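Local coordinates for protein aryl acylamidase (bacterium CSBL00001, PDB 4YJ6) that probably hydrolyses the amide bond of aryl acylamides as a member of the amidase signature family, at residues Thr399-Pro404 and Trp430-Leu435; Ala237-His242 and Asp257-Leu262. All coordinates share one frame; numbering follows the deposited sequence.

Contact 1. Residues Thr399-Pro404 and Trp430-Leu435; sequences TLACMP and WCMTYL
The first torsions of Cys402 (chi1 60°) and Trp430 (chi1 46°) each set the gamma atom between the backbone N and the carbonyl carbon, and SG of Cys402 comes obliquely to the indole, 3.7 Å from Trp430 CE3, a Cys sulfur-aromatic contact. SG of Cys431 lies on the other side of the ring plane, so the indole has a sulfur on each side. Beside it, Leu400 runs in the same direction as the indole, and CD1 and CD2 both come to 4.1 Å from Trp430 CZ3. Met432, a selenomethionine, bends at its last torsion (chi3 -76°), which puts CE 3.5 Å from the carbonyl carbon of Leu400. Its SE meets CB of Ala401, which also packs on Trp430 CB at 4.0 Å. At the other end the methyls of Thr399 and Thr433 touch, CG2 to CG2 at 3.6 Å. The chains run nearly antiparallel, joined by a nearly straight hydrogen bond from Ala401 N to Trp430 O (3.0 Å), with the donor in the carbonyl plane. The same oxygen takes a weak bond from Met432 N, which closes an inverse gamma turn centred on Cys431. Three polar side-chain atoms of this buried contact bond outside it: Thr399 OG1 with Ser445 OG, Thr433 OG1 with Gly185 O, and Trp430 NE1 with Pro426 O. Trp194 of helix 190-195 meets the indole with its plane almost parallel. The arrangement joins the loop leaving strand 394-398 of the large mixed sheet to the type I turn, Cys431 to Tyr434, leading into helix 434-439, and through Gly185 to the glycine-rich signature segment of the amidase fold.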
loop_
_atom_site.group_PDB
_atom_site.type_symbol
_atom_site.label_atom_id
_atom_site.label_comp_id
_atom_site.label_asym_id
_atom_site.label_seq_id
_atom_site.Cartn_x
_atom_site.Cartn_y
_atom_site.Cartn_z
ATOM N N THR A 399 -6.128 -3.843 -11.136
ATOM C CA THR A 399 -4.950 -3.634 -10.284
ATOM C C THR A 399 -3.959 -4.783 -10.441
ATOM O O THR A 399 -2.758 -4.555 -10.517
ATOM C CB THR A 399 -5.392 -3.536 -8.818
ATOM O OG1 THR A 399 -6.420 -2.548 -8.753
ATOM C CG2 THR A 399 -4.214 -3.164 -7.873
ATOM N N LEU A 400 -4.490 -6.017 -10.488
ATOM C CA LEU A 400 -3.680 -7.214 -10.458
ATOM C C LEU A 400 -4.126 -8.214 -11.518
ATOM O O LEU A 400 -5.277 -8.196 -11.947
ATOM C CB LEU A 400 -3.824 -7.929 -9.117
ATOM C CG LEU A 400 -3.492 -7.051 -7.920
ATOM C CD1 LEU A 400 -3.809 -7.810 -6.638
ATOM C CD2 LEU A 400 -2.008 -6.695 -8.005
ATOM N N ALA A 401 -3.206 -9.096 -11.890
ATOM C CA ALA A 401 -3.483 -10.085 -12.954
ATOM C C ALA A 401 -4.155 -11.359 -12.433
ATOM O O ALA A 401 -4.562 -12.201 -13.252
ATOM C CB ALA A 401 -2.199 -10.456 -13.639
ATOM N N CYS A 402 -4.236 -11.528 -11.115
ATOM C CA CYS A 402 -4.813 -12.759 -10.546
ATOM C C CYS A 402 -5.490 -12.512 -9.203
ATOM O O CYS A 402 -5.279 -11.481 -8.550
ATOM C CB CYS A 402 -3.736 -13.838 -10.374
ATOM S SG CYS A 402 -2.353 -13.357 -9.260
HETATM N N MSE A 403 -6.296 -13.490 -8.803
HETATM C CA MSE A 403 -6.984 -13.484 -7.519
HETATM C C MSE A 403 -6.074 -13.917 -6.377
HETATM O O MSE A 403 -4.972 -14.422 -6.597
HETATM C CB MSE A 403 -8.179 -14.457 -7.595
HETATM C CG MSE A 403 -9.154 -14.145 -8.716
HETATM SE SE MSE A 403 -9.953 -12.377 -8.545
HETATM C CE MSE A 403 -10.878 -12.559 -6.833
ATOM N N PRO A 404 -6.532 -13.710 -5.135
ATOM C CA PRO A 404 -5.726 -14.126 -3.991
ATOM C C PRO A 404 -5.305 -15.593 -4.059
ATOM O O PRO A 404 -6.055 -16.440 -4.593
ATOM C CB PRO A 404 -6.673 -13.894 -2.801
ATOM C CG PRO A 404 -7.507 -12.745 -3.201
ATOM C CD PRO A 404 -7.749 -12.983 -4.715
ATOM N N TRP A 430 2.763 -10.553 -11.532
ATOM C CA TRP A 430 1.322 -10.352 -11.684
ATOM C C TRP A 430 0.861 -9.028 -11.021
ATOM O O TRP A 430 -0.322 -8.667 -11.069
ATOM C CB TRP A 430 0.581 -11.556 -11.046
ATOM C CG TRP A 430 1.169 -11.883 -9.674
ATOM C CD1 TRP A 430 2.259 -12.660 -9.415
ATOM C CD2 TRP A 430 0.727 -11.378 -8.404
ATOM N NE1 TRP A 430 2.526 -12.666 -8.058
ATOM C CE2 TRP A 430 1.579 -11.907 -7.421
ATOM C CE3 TRP A 430 -0.333 -10.551 -8.007
ATOM C CZ2 TRP A 430 1.436 -11.596 -6.045
ATOM C CZ3 TRP A 430 -0.490 -10.260 -6.658
ATOM C CH2 TRP A 430 0.377 -10.796 -5.696
ATOM N N CYS A 431 1.791 -8.314 -10.390
ATOM C CA CYS A 431 1.447 -7.047 -9.738
ATOM C C CYS A 431 1.630 -5.913 -10.750
ATOM O O CYS A 431 2.653 -5.204 -10.713
ATOM C CB CYS A 431 2.348 -6.792 -8.513
ATOM S SG CYS A 431 2.334 -8.192 -7.334
HETATM N N MSE A 432 0.638 -5.736 -11.626
HETATM C CA MSE A 432 0.735 -4.816 -12.762
HETATM C C MSE A 432 0.901 -3.372 -12.327
HETATM O O MSE A 432 1.332 -2.536 -13.110
HETATM C CB MSE A 432 -0.489 -5.008 -13.650
HETATM C CG MSE A 432 -0.568 -6.449 -14.043
HETATM SE SE MSE A 432 -1.906 -6.562 -15.450
HETATM C CE MSE A 432 -3.537 -6.394 -14.422
ATOM N N THR A 433 0.549 -3.123 -11.064
ATOM C CA THR A 433 0.840 -1.864 -10.361
ATOM C C THR A 433 2.277 -1.358 -10.512
ATOM O O THR A 433 2.509 -0.139 -10.388
ATOM C CB THR A 433 0.638 -2.107 -8.846
ATOM O OG1 THR A 433 1.212 -3.369 -8.476
ATOM C CG2 THR A 433 -0.850 -2.212 -8.556
ATOM N N TYR A 434 3.253 -2.252 -10.727
ATOM C CA TYR A 434 4.645 -1.776 -10.680
ATOM C C TYR A 434 4.937 -0.772 -11.799
ATOM O O TYR A 434 5.960 -0.055 -11.714
ATOM C CB TYR A 434 5.701 -2.912 -10.670
ATOM C CG TYR A 434 5.791 -3.778 -11.926
ATOM C CD1 TYR A 434 6.263 -3.252 -13.138
ATOM C CD2 TYR A 434 5.473 -5.132 -11.872
ATOM C CE1 TYR A 434 6.357 -4.056 -14.283
ATOM C CE2 TYR A 434 5.563 -5.939 -12.996
ATOM C CZ TYR A 434 6.005 -5.399 -14.196
ATOM O OH TYR A 434 6.103 -6.211 -15.320
ATOM N N LEU A 435 4.092 -0.712 -12.829
ATOM C CA LEU A 435 4.342 0.272 -13.900
ATOM C C LEU A 435 4.412 1.707 -13.342
ATOM O O LEU A 435 5.181 2.509 -13.857
ATOM C CB LEU A 435 3.294 0.202 -14.997
ATOM C CG LEU A 435 3.242 -1.139 -15.714
ATOM C CD1 LEU A 435 2.064 -1.127 -16.731
ATOM C CD2 LEU A 435 4.555 -1.430 -16.409
#

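Contact 2. Residues Ala237-His242 and Asp257-Leu262; sequences AMNVLH and DFTSAL
An Asx turn at Asp257 meets the C-terminal end of helix 231-241, and Asn239 and Phe258 carry most of the contact. The Asn239 amide bonds through both of its ends: OD1 accepts from Phe258 N at 2.8 Å, while ND2 donates to Asp257 OD1 at 3.0 Å in a nearly straight bond that meets the carboxylate from above its plane. That oxygen is gripped by three donors, the others being Thr259 N, whose bond makes the Asx turn, and Thr259 OG1, 2.7 Å from Asp257 OD1 on the syn side.

Next to these bonds, the Phe258 ring takes Met238 CB over the centre of one face in a CH-pi contact, 3.5 Å from the ring centroid. The selenomethionine chain of Met238 then bends at chi2 (-58°) and chi3 (-57°), and its CE ends 3.5 Å from Phe258 CZ. Phe258 CE1 in turn lies over a face of His242, 3.7 Å from ND1, with the two rings oblique. The imidazole is fixed by ND1 donating to Met238 O and by an NE2 bond with Leu256 N. Ile471 of helix 467-480 also packs on Phe258. Asn239, in the last helical turn, thus bridges a carboxylate and the next backbone N-H of an Asx turn, beside a Met-aromatic contact.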
loop_
_atom_site.group_PDB
_atom_site.type_symbol
_atom_site.label_atom_id
_atom_site.label_comp_id
_atom_site.label_asym_id
_atom_site.label_seq_id
_atom_site.Cartn_x
_atom_site.Cartn_y
_atom_site.Cartn_z
ATOM N N ALA A 237 -6.609 11.451 5.170
ATOM C CA ALA A 237 -5.253 11.005 5.454
ATOM C C ALA A 237 -4.241 11.693 4.512
ATOM O O ALA A 237 -3.149 12.082 4.937
ATOM C CB ALA A 237 -5.121 9.504 5.343
HETATM N N MSE A 238 -4.603 11.853 3.252
HETATM C CA MSE A 238 -3.688 12.504 2.318
HETATM C C MSE A 238 -3.505 13.969 2.650
HETATM O O MSE A 238 -2.440 14.511 2.433
HETATM C CB MSE A 238 -4.213 12.373 0.872
HETATM C CG MSE A 238 -4.039 10.973 0.328
HETATM SE SE MSE A 238 -2.179 10.427 0.379
HETATM C CE MSE A 238 -1.319 11.847 -0.672
ATOM N N ASN A 239 -4.535 14.633 3.164
ATOM C CA ASN A 239 -4.347 16.014 3.600
ATOM C C ASN A 239 -3.289 16.134 4.692
ATOM O O ASN A 239 -2.595 17.136 4.754
ATOM C CB ASN A 239 -5.671 16.620 4.080
ATOM C CG ASN A 239 -6.469 17.215 2.937
ATOM O OD1 ASN A 239 -5.985 17.299 1.808
ATOM N ND2 ASN A 239 -7.659 17.692 3.242
ATOM N N VAL A 240 -3.174 15.104 5.522
ATOM C CA VAL A 240 -2.131 15.066 6.529
ATOM C C VAL A 240 -0.779 14.651 5.946
ATOM O O VAL A 240 0.234 15.241 6.276
ATOM C CB VAL A 240 -2.543 14.104 7.680
ATOM C CG1 VAL A 240 -1.337 13.802 8.690
ATOM C CG2 VAL A 240 -3.721 14.719 8.452
ATOM N N LEU A 241 -0.778 13.637 5.089
ATOM C CA LEU A 241 0.478 13.000 4.663
ATOM C C LEU A 241 1.220 13.831 3.646
ATOM O O LEU A 241 2.456 13.858 3.662
ATOM C CB LEU A 241 0.190 11.616 4.034
ATOM C CG LEU A 241 -0.223 10.544 5.079
ATOM C CD1 LEU A 241 -0.733 9.297 4.356
ATOM C CD2 LEU A 241 0.962 10.188 6.013
ATOM N N HIS A 242 0.514 14.478 2.723
ATOM C CA HIS A 242 1.226 15.165 1.632
ATOM C C HIS A 242 1.906 16.437 2.144
ATOM O O HIS A 242 1.553 16.980 3.210
ATOM C CB HIS A 242 0.300 15.475 0.440
ATOM C CG HIS A 242 -0.405 16.791 0.550
ATOM N ND1 HIS A 242 -1.475 16.985 1.398
ATOM C CD2 HIS A 242 -0.218 17.963 -0.106
ATOM C CE1 HIS A 242 -1.904 18.235 1.282
ATOM N NE2 HIS A 242 -1.160 18.844 0.374
ATOM N N ASP A 257 -5.976 20.418 -1.190
ATOM C CA ASP A 257 -7.008 19.909 -0.314
ATOM C C ASP A 257 -7.649 18.729 -1.044
ATOM O O ASP A 257 -8.447 18.894 -1.955
ATOM C CB ASP A 257 -8.044 20.997 0.023
ATOM C CG ASP A 257 -9.232 20.462 0.782
ATOM O OD1 ASP A 257 -9.200 19.304 1.217
ATOM O OD2 ASP A 257 -10.232 21.222 0.945
ATOM N N PHE A 258 -7.276 17.527 -0.636
ATOM C CA PHE A 258 -7.755 16.325 -1.304
ATOM C C PHE A 258 -9.272 16.178 -1.172
ATOM O O PHE A 258 -9.914 15.542 -2.012
ATOM C CB PHE A 258 -7.052 15.104 -0.677
ATOM C CG PHE A 258 -5.662 14.876 -1.223
ATOM C CD1 PHE A 258 -4.605 15.727 -0.877
ATOM C CD2 PHE A 258 -5.426 13.819 -2.099
ATOM C CE1 PHE A 258 -3.307 15.512 -1.404
ATOM C CE2 PHE A 258 -4.138 13.568 -2.610
ATOM C CZ PHE A 258 -3.077 14.440 -2.268
ATOM N N THR A 259 -9.851 16.719 -0.099
ATOM C CA THR A 259 -11.306 16.557 0.071
ATOM C C THR A 259 -12.086 17.376 -0.950
ATOM O O THR A 259 -13.271 17.125 -1.181
ATOM C CB THR A 259 -11.792 16.915 1.518
ATOM O OG1 THR A 259 -11.651 18.316 1.745
ATOM C CG2 THR A 259 -11.007 16.132 2.568
ATOM N N SER A 260 -11.437 18.361 -1.558
ATOM C CA SER A 260 -12.112 19.231 -2.507
ATOM C C SER A 260 -12.520 18.477 -3.776
ATOM O O SER A 260 -13.402 18.922 -4.511
ATOM C CB SER A 260 -11.263 20.454 -2.872
ATOM O OG SER A 260 -10.157 20.099 -3.708
ATOM N N ALA A 261 -11.883 17.348 -4.026
ATOM C CA ALA A 261 -12.141 16.556 -5.232
ATOM C C ALA A 261 -13.255 15.520 -5.050
ATOM O O ALA A 261 -13.736 14.937 -6.038
ATOM C CB ALA A 261 -10.862 15.840 -5.633
ATOM N N LEU A 262 -13.680 15.279 -3.814
ATOM C CA LEU A 262 -14.636 14.188 -3.555
ATOM C C LEU A 262 -15.946 14.360 -4.320
ATOM O O LEU A 262 -16.489 13.385 -4.820
ATOM C CB LEU A 262 -14.976 14.053 -2.063
ATOM C CG LEU A 262 -13.780 13.626 -1.196
ATOM C CD1 LEU A 262 -14.085 13.856 0.290
ATOM C CD2 LEU A 262 -13.337 12.183 -1.510
#

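Contact 1 is wholly buried, whereas contact 2 is only partly so, with Asp257 exposed at its margin. Their centres lie 26 Å apart and their nearest atoms about 16 Å, so they do not touch, and contact 2 closes along the chain before contact 1 opens. They share no helix or strand: 399-404 and 430-435 join a loop leaving the large sheet to the start of a helix, while 237-242 and 257-262 join a helix end to a loop. Both use selenomethionine, but the chemistry differs. Contact 1 relies on sulfur-aromatic and apolar packing with one backbone bond across it; contact 2 adds an amide and a carboxylate to its aromatic packing.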